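Local coordinates for USG-1 protein homolog (Pseudomonas aeruginosa, PDB 2HJS) that probably acts as an NAD(P)-dependent oxidoreductase of the aspartate-semialdehyde dehydrogenase family and pairs through its dimerisation domain, at the interface of chains A and B. Residues are numbered along the deposited sequence; one frame, centred on the assembly and turned at random. Chains: chain A/B, USG-1 protein homolog.

The interface of chains A and B. Residues chain A 201-202, 210, 215, 235-237; chain B 249, 298, 300, 310.
B:Arg298 and A:Glu215 meet tip to tip: the arginine has CG anti to its carbonyl carbon (chi1 -61°) and bends at chi2 and chi3, while A:Glu215, with CG likewise beside its backbone N, runs extended from helix 213-225. Guanidinium and carboxylate lie nearly coplanar, 8° apart, and join end-on in a two-pronged salt bridge. NH2 of B:Arg298 donates to OE1 of A:Glu215 at 2.8 Å, and its NH1 to OE2 of the same carboxylate at 2.9 Å, each on the syn lone pair. The second hydrogens of both nitrogens are spent on main-chain carbonyls of chain A. B:Arg298 NH2 bonds in plane to A:Gly210 O (2.9 Å); NH1 reaches A:Ala201 O, which sits somewhat out of the guanidinium plane. NE turns to water 1, itself bound to A:Gly210 O, so every nitrogen of the group has a partner and its rotation is fixed. CB of A:Gln202 covers one guanidinium face, and CZ of B:Arg300 lies 3.5 Å above the other, offset toward the rim. The two like-charged guanidiniums thus lie face over face and nearly parallel, an arrangement that would be expected to cost energy and that A:Glu215 may offset. On the carboxylate, OE2 also accepts the backbone N of A:Cys237 on its anti side, which ties the acid to strand 233-239. B:Arg300 stays extended from CG to NE; its NH1 returns to B:Arg298 O within strand 294-301, bracing the neighbouring arginine, and its NH2 makes a weak bond to the hydroxyl OG1 of A:Thr236. This patch and its symmetry twin belong to a two-fold interface between dimerisation domains, consistent with the dimer expected of the family. Water 2 links NE of B:Arg300 to chain A, lying 2.8 Å from OE1 of A:Glu215 and 3.1 Å from the carbonyl O of A:Val235.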
loop_
_atom_site.group_PDB
_atom_site.type_symbol
_atom_site.label_atom_id
_atom_site.label_comp_id
_atom_site.label_asym_id
_atom_site.label_seq_id
_atom_site.Cartn_x
_atom_site.Cartn_y
_atom_site.Cartn_z
ATOM N N ALA A 201 4.154 -1.619 8.574
ATOM C CA ALA A 201 4.947 -2.316 7.555
ATOM C C ALA A 201 4.617 -3.798 7.407
ATOM O O ALA A 201 4.884 -4.387 6.359
ATOM C CB ALA A 201 6.452 -2.132 7.853
ATOM N N GLN A 202 4.075 -4.401 8.467
ATOM C CA GLN A 202 3.811 -5.829 8.525
ATOM C C GLN A 202 2.551 -6.053 9.338
ATOM O O GLN A 202 2.157 -5.186 10.139
ATOM C CB GLN A 202 4.979 -6.592 9.194
ATOM C CG GLN A 202 5.170 -6.282 10.656
ATOM C CD GLN A 202 6.619 -6.450 11.104
ATOM O OE1 GLN A 202 7.555 -6.144 10.362
ATOM N NE2 GLN A 202 6.807 -6.959 12.305
ATOM N N GLY A 210 12.188 -12.905 8.286
ATOM C CA GLY A 210 11.533 -11.609 8.125
ATOM C C GLY A 210 10.133 -11.614 7.545
ATOM O O GLY A 210 9.622 -10.557 7.189
ATOM N N GLU A 215 1.814 -13.523 5.298
ATOM C CA GLU A 215 2.665 -13.576 4.100
ATOM C C GLU A 215 3.078 -15.021 3.730
ATOM O O GLU A 215 3.067 -15.397 2.547
ATOM C CB GLU A 215 3.900 -12.707 4.316
ATOM C CG GLU A 215 3.614 -11.238 4.125
ATOM C CD GLU A 215 4.687 -10.311 4.690
ATOM O OE1 GLU A 215 5.788 -10.783 5.116
ATOM O OE2 GLU A 215 4.425 -9.081 4.711
ATOM N N VAL A 235 5.531 -11.288 -1.720
ATOM C CA VAL A 235 4.350 -10.798 -0.982
ATOM C C VAL A 235 4.744 -9.878 0.147
ATOM O O VAL A 235 5.528 -10.275 0.991
ATOM C CB VAL A 235 3.605 -11.897 -0.188
ATOM C CG1 VAL A 235 2.167 -11.439 0.136
ATOM C CG2 VAL A 235 3.612 -13.182 -0.874
ATOM N N THR A 236 4.131 -8.697 0.192
ATOM C CA THR A 236 4.191 -7.810 1.325
ATOM C C THR A 236 2.762 -7.520 1.770
ATOM O O THR A 236 1.929 -7.082 0.966
ATOM C CB THR A 236 4.890 -6.494 0.948
ATOM O OG1 THR A 236 6.164 -6.810 0.371
ATOM C CG2 THR A 236 5.102 -5.613 2.176
ATOM N N CYS A 237 2.471 -7.772 3.043
ATOM C CA CYS A 237 1.187 -7.355 3.607
ATOM C C CYS A 237 1.369 -6.203 4.573
ATOM O O CYS A 237 2.074 -6.313 5.581
ATOM C CB CYS A 237 0.458 -8.512 4.292
ATOM S SG CYS A 237 -0.004 -9.783 3.114
ATOM N N SER B 249 6.913 0.455 -0.322
ATOM C CA SER B 249 7.264 -0.952 -0.346
ATOM C C SER B 249 7.995 -1.245 -1.654
ATOM O O SER B 249 7.455 -1.087 -2.743
ATOM C CB SER B 249 6.019 -1.821 -0.189
ATOM O OG SER B 249 6.385 -3.179 -0.327
ATOM N N ARG B 298 12.414 -3.965 7.311
ATOM C CA ARG B 298 11.881 -5.187 6.715
ATOM C C ARG B 298 12.774 -5.706 5.602
ATOM O O ARG B 298 12.284 -6.238 4.611
ATOM C CB ARG B 298 10.418 -5.020 6.234
ATOM C CG ARG B 298 9.402 -4.678 7.322
ATOM C CD ARG B 298 8.051 -5.284 7.005
ATOM N NE ARG B 298 8.141 -6.741 6.890
ATOM C CZ ARG B 298 7.285 -7.526 6.256
ATOM N NH1 ARG B 298 6.200 -7.012 5.684
ATOM N NH2 ARG B 298 7.504 -8.850 6.225
ATOM N N ARG B 300 14.645 -8.174 3.749
ATOM C CA ARG B 300 14.524 -9.637 3.710
ATOM C C ARG B 300 14.612 -10.122 2.263
ATOM O O ARG B 300 14.432 -9.329 1.334
ATOM C CB ARG B 300 13.176 -10.075 4.313
ATOM C CG ARG B 300 11.975 -9.520 3.532
ATOM C CD ARG B 300 10.691 -9.607 4.333
ATOM N NE ARG B 300 9.488 -9.394 3.516
ATOM C CZ ARG B 300 9.021 -8.193 3.143
ATOM N NH1 ARG B 300 9.655 -7.068 3.472
ATOM N NH2 ARG B 300 7.913 -8.112 2.420
ATOM N N ASN B 310 13.471 -7.174 -0.374
ATOM C CA ASN B 310 12.432 -6.191 -0.092
ATOM C C ASN B 310 12.948 -5.157 0.865
ATOM O O ASN B 310 13.775 -5.480 1.701
ATOM C CB ASN B 310 11.248 -6.861 0.580
ATOM C CG ASN B 310 10.499 -7.760 -0.353
ATOM O OD1 ASN B 310 10.792 -8.954 -0.453
ATOM N ND2 ASN B 310 9.561 -7.183 -1.098
HETATM O O HOH W 1 10.559 -8.118 7.921
HETATM O O HOH W 2 7.322 -11.739 3.016
#